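PDB 1ZB1: vacuolar-sorting protein BRO1 from Saccharomyces cerevisiae, which helps sort cargo into the intralumenal vesicles of multivesicular bodies and recruits the deubiquitinase DOA4 to endosomes. Local coordinates for residues E51-H54 against L55-A59; L68-Q71 against N72-Y76. One frame throughout, in Å; residues are numbered along the deposited sequence.

Contact 1: E51-H54 against L55-A59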
# COMPACT_ATOMS: atom_id res chain seq x y z
N GLU A 51 -17.59 26.89 -1.63
CA GLU A 51 -17.70 25.46 -1.32
C GLU A 51 -16.39 24.73 -1.64
O GLU A 51 -15.98 23.84 -0.90
CB GLU A 51 -18.87 24.85 -2.09
CG GLU A 51 -20.21 24.94 -1.34
CD GLU A 51 -21.42 24.85 -2.25
OE1 GLU A 51 -21.39 24.09 -3.24
OE2 GLU A 51 -22.43 25.54 -1.97
N LEU A 52 -15.76 25.12 -2.74
CA LEU A 52 -14.49 24.52 -3.15
C LEU A 52 -13.40 24.81 -2.12
O LEU A 52 -12.63 23.93 -1.76
CB LEU A 52 -14.05 25.09 -4.50
CG LEU A 52 -12.59 24.80 -4.89
CD1 LEU A 52 -12.42 23.32 -5.26
CD2 LEU A 52 -12.21 25.69 -6.07
N ASP A 53 -13.33 26.06 -1.66
CA ASP A 53 -12.32 26.44 -0.67
C ASP A 53 -12.51 25.60 0.59
O ASP A 53 -11.54 25.17 1.23
CB ASP A 53 -12.45 27.93 -0.33
CG ASP A 53 -11.32 28.43 0.54
OD1 ASP A 53 -10.16 28.44 0.06
OD2 ASP A 53 -11.58 28.81 1.70
N HIS A 54 -13.76 25.36 0.94
CA HIS A 54 -14.09 24.57 2.12
C HIS A 54 -13.72 23.09 1.90
O HIS A 54 -13.19 22.42 2.79
CB HIS A 54 -15.58 24.68 2.42
CG HIS A 54 -15.95 24.28 3.82
ND1 HIS A 54 -17.19 23.77 4.15
CD2 HIS A 54 -15.24 24.33 4.97
CE1 HIS A 54 -17.23 23.53 5.44
NE2 HIS A 54 -16.06 23.86 5.97
N LEU A 55 -14.00 22.59 0.70
CA LEU A 55 -13.71 21.20 0.36
C LEU A 55 -12.22 20.89 0.54
O LEU A 55 -11.87 19.87 1.13
CB LEU A 55 -14.13 20.90 -1.08
CG LEU A 55 -13.75 19.54 -1.65
CD1 LEU A 55 -14.43 18.43 -0.85
CD2 LEU A 55 -14.16 19.46 -3.13
N ARG A 56 -11.35 21.77 0.05
CA ARG A 56 -9.91 21.54 0.19
C ARG A 56 -9.50 21.54 1.66
O ARG A 56 -8.66 20.75 2.08
CB ARG A 56 -9.10 22.61 -0.56
CG ARG A 56 -7.56 22.37 -0.48
CD ARG A 56 -6.77 23.45 -1.24
NE ARG A 56 -5.39 23.04 -1.54
CZ ARG A 56 -4.38 23.07 -0.67
NH1 ARG A 56 -4.56 23.49 0.58
NH2 ARG A 56 -3.18 22.66 -1.05
N ASN A 57 -10.10 22.42 2.45
CA ASN A 57 -9.75 22.43 3.86
C ASN A 57 -10.19 21.12 4.50
O ASN A 57 -9.47 20.55 5.32
CB ASN A 57 -10.38 23.64 4.57
CG ASN A 57 -9.67 24.94 4.24
OD1 ASN A 57 -8.44 24.99 4.19
ND2 ASN A 57 -10.43 26.00 4.02
N ASN A 58 -11.36 20.61 4.10
CA ASN A 58 -11.84 19.34 4.67
C ASN A 58 -11.07 18.11 4.19
O ASN A 58 -11.13 17.05 4.82
CB ASN A 58 -13.34 19.16 4.40
CG ASN A 58 -14.19 20.12 5.22
OD1 ASN A 58 -13.76 20.59 6.27
ND2 ASN A 58 -15.40 20.39 4.75
N ALA A 59 -10.34 18.23 3.08
CA ALA A 59 -9.56 17.10 2.58
C ALA A 59 -8.24 17.06 3.34
O ALA A 59 -7.43 16.13 3.19
CB ALA A 59 -9.29 17.27 1.09

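Contact 2: L68-Q71 against N72-Y76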
# COMPACT_ATOMS: atom_id res chain seq x y z
N LEU A 68 -12.68 11.50 5.36
CA LEU A 68 -11.51 12.25 4.88
C LEU A 68 -11.20 11.80 3.44
O LEU A 68 -10.88 12.62 2.58
CB LEU A 68 -10.30 11.98 5.78
CG LEU A 68 -9.02 12.76 5.45
CD1 LEU A 68 -9.23 14.25 5.70
CD2 LEU A 68 -7.88 12.24 6.31
N SER A 69 -11.29 10.50 3.20
CA SER A 69 -11.04 9.91 1.88
C SER A 69 -12.02 10.50 0.86
O SER A 69 -11.64 10.93 -0.24
CB SER A 69 -11.23 8.39 1.97
OG SER A 69 -11.16 7.77 0.70
N GLU A 70 -13.30 10.52 1.23
CA GLU A 70 -14.34 11.07 0.38
C GLU A 70 -14.01 12.50 -0.06
O GLU A 70 -14.15 12.84 -1.24
CB GLU A 70 -15.68 11.06 1.12
CG GLU A 70 -16.87 11.56 0.31
CD GLU A 70 -18.09 11.82 1.19
OE1 GLU A 70 -18.22 11.14 2.23
OE2 GLU A 70 -18.91 12.69 0.84
N GLN A 71 -13.60 13.35 0.89
CA GLN A 71 -13.28 14.74 0.56
C GLN A 71 -12.14 14.82 -0.46
O GLN A 71 -12.17 15.63 -1.38
CB GLN A 71 -12.87 15.53 1.82
CG GLN A 71 -13.82 15.40 3.00
CD GLN A 71 -15.28 15.60 2.63
OE1 GLN A 71 -16.13 14.78 2.98
NE2 GLN A 71 -15.58 16.69 1.93
N ASN A 72 -11.13 13.97 -0.27
CA ASN A 72 -9.99 13.95 -1.18
C ASN A 72 -10.34 13.45 -2.58
O ASN A 72 -9.85 14.00 -3.57
CB ASN A 72 -8.86 13.12 -0.58
CG ASN A 72 -8.02 13.91 0.40
OD1 ASN A 72 -7.09 14.62 0.01
ND2 ASN A 72 -8.37 13.82 1.70
N LEU A 73 -11.18 12.41 -2.68
CA LEU A 73 -11.58 11.89 -3.98
C LEU A 73 -12.39 12.96 -4.73
O LEU A 73 -12.24 13.13 -5.94
CB LEU A 73 -12.44 10.63 -3.84
CG LEU A 73 -11.89 9.20 -3.81
CD1 LEU A 73 -10.49 9.14 -4.37
CD2 LEU A 73 -11.94 8.66 -2.39
N LYS A 74 -13.25 13.67 -4.00
CA LYS A 74 -14.05 14.73 -4.62
C LYS A 74 -13.17 15.90 -5.05
O LYS A 74 -13.37 16.49 -6.13
CB LYS A 74 -15.14 15.21 -3.65
CG LYS A 74 -16.23 14.17 -3.42
CD LYS A 74 -17.36 14.68 -2.53
CE LYS A 74 -18.50 13.66 -2.49
NZ LYS A 74 -19.61 14.04 -1.57
N TYR A 75 -12.19 16.25 -4.22
CA TYR A 75 -11.29 17.34 -4.56
C TYR A 75 -10.43 16.95 -5.77
O TYR A 75 -10.17 17.78 -6.63
CB TYR A 75 -10.41 17.73 -3.37
CG TYR A 75 -9.55 18.96 -3.63
CD1 TYR A 75 -10.13 20.16 -4.04
CD2 TYR A 75 -8.16 18.90 -3.50
CE1 TYR A 75 -9.34 21.28 -4.33
CE2 TYR A 75 -7.36 20.02 -3.79
CZ TYR A 75 -7.96 21.20 -4.20
OH TYR A 75 -7.20 22.29 -4.53
N TYR A 76 -9.97 15.70 -5.82
CA TYR A 76 -9.16 15.26 -6.96
C TYR A 76 -10.01 15.37 -8.23
O TYR A 76 -9.52 15.83 -9.28
CB TYR A 76 -8.69 13.80 -6.80
CG TYR A 76 -7.60 13.40 -7.80
CD1 TYR A 76 -6.25 13.50 -7.48
CD2 TYR A 76 -7.94 12.96 -9.09
CE1 TYR A 76 -5.25 13.16 -8.40
CE2 TYR A 76 -6.95 12.62 -10.03
CZ TYR A 76 -5.61 12.73 -9.67
OH TYR A 76 -4.62 12.39 -10.59

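Contact 1: E51-H54 against L55-A59
The imidazole of H54 carries the amide of N58 on one face: N58 ND2 stands 3.6 Å above the ring plane, over its centre, and lies 3.7 Å from H54 CE1. Ring and amide planes are inclined by 59°, so this is an amide nitrogen set over the ring face and not a flat stack. N58, with CG beside its backbone N (chi1 -71°), sends its amide back along the helix to the preceding turn, while H54, with CG beside its carbonyl carbon, lays its ring forward, and ND2 ends over the ring. The backbone bond of the same turn, N58 N to H54 O, is 2.9 Å. The other flat pair, D53 and N57, sets carboxylate and amide almost perpendicular (83°), with D53 OD2 and N57 ND2 3.8 Å apart. That carboxylate is engaged elsewhere, by a salt bridge to K20 and the backbone N of W23. Regular i to i+4 bonds carry the helix on, L55 N to E51 O at 2.8 Å and R56 N to L52 O at 3.1 Å, while N57 N to D53 O is weak at 3.3 Å. Polar residues suit the outer side of the last turns of helix 46-58, in the Bro1 domain, and leucines its inner side. There L52 packs on Y75 and F78 of helix 65-86 and on W23 of helix 23-34, and L55 on Q71. R56, buried and extended, reaches E121 of helix 118-139, tying helix 46-58 to a third helical neighbour.

Contact 2: L68-Q71 against N72-Y76
The carbonyl of L68 is gripped twice by N72, through the backbone N at 3.2 Å and through the side-chain ND2, the two donors arriving from opposite faces of the carbonyl plane. This is a turn of helix 65-86 in the largely helical Bro1 domain, where an asparagine adds a side-chain bond to the ordinary i to i+4 bond. With CG beside its backbone N (chi1 -83°), N72 folds back along the helix to lie next to L68. On the more open side, the extended chains of E70 and K74 run alongside each other and close a salt bridge, K74 NZ meeting E70 OE2 at 2.8 Å by the anti lone pair of the carboxylate oxygen. The neighbouring i to i+4 bonds are regular, from L73 N to S69 O, K74 N to E70 O and Y75 N to Q71 O. Further out, L68 and S69 rest on I132 and N72 on I129 of helix 118-139, while L73 packs on W349 and Y356 of helix 349-371. Y75 OH is hydrogen-bonded to E121 OE2 and W23 NE1, and Y76 meets W349 edge-to-face. N72 ND2 also donates to the carbonyl of A59, which explains why an amide suits this buried place: its NH2 can give one N-H to each of two backbone oxygens, which fixes the rotation of the amide. In the bond to L68 O, 2.9 Å long, N72 ND2 comes in 45° out of the carbonyl plane, off the lone-pair directions, yet L68 O lies close to the plane of the N72 amide.

Contacts 1 and 2 lie on consecutive helices, 46-58 and 65-86, with centres about 9 Å apart, and the helices touch each other directly. Contact 1 is the more peripheral, about 26 Å from the chain centre against about 18 Å, and only partly buried. Contact 2 is mostly buried. Their chemistry follows: residues 51-59 pair an imidazole with an amide on the outer side and send charged groups to partners elsewhere in the chain, whereas residues 68-76 spend a buried amide on backbone carbonyls and keep a salt bridge at the edge. E121 serves both, through R56 of one and Y75 of the other.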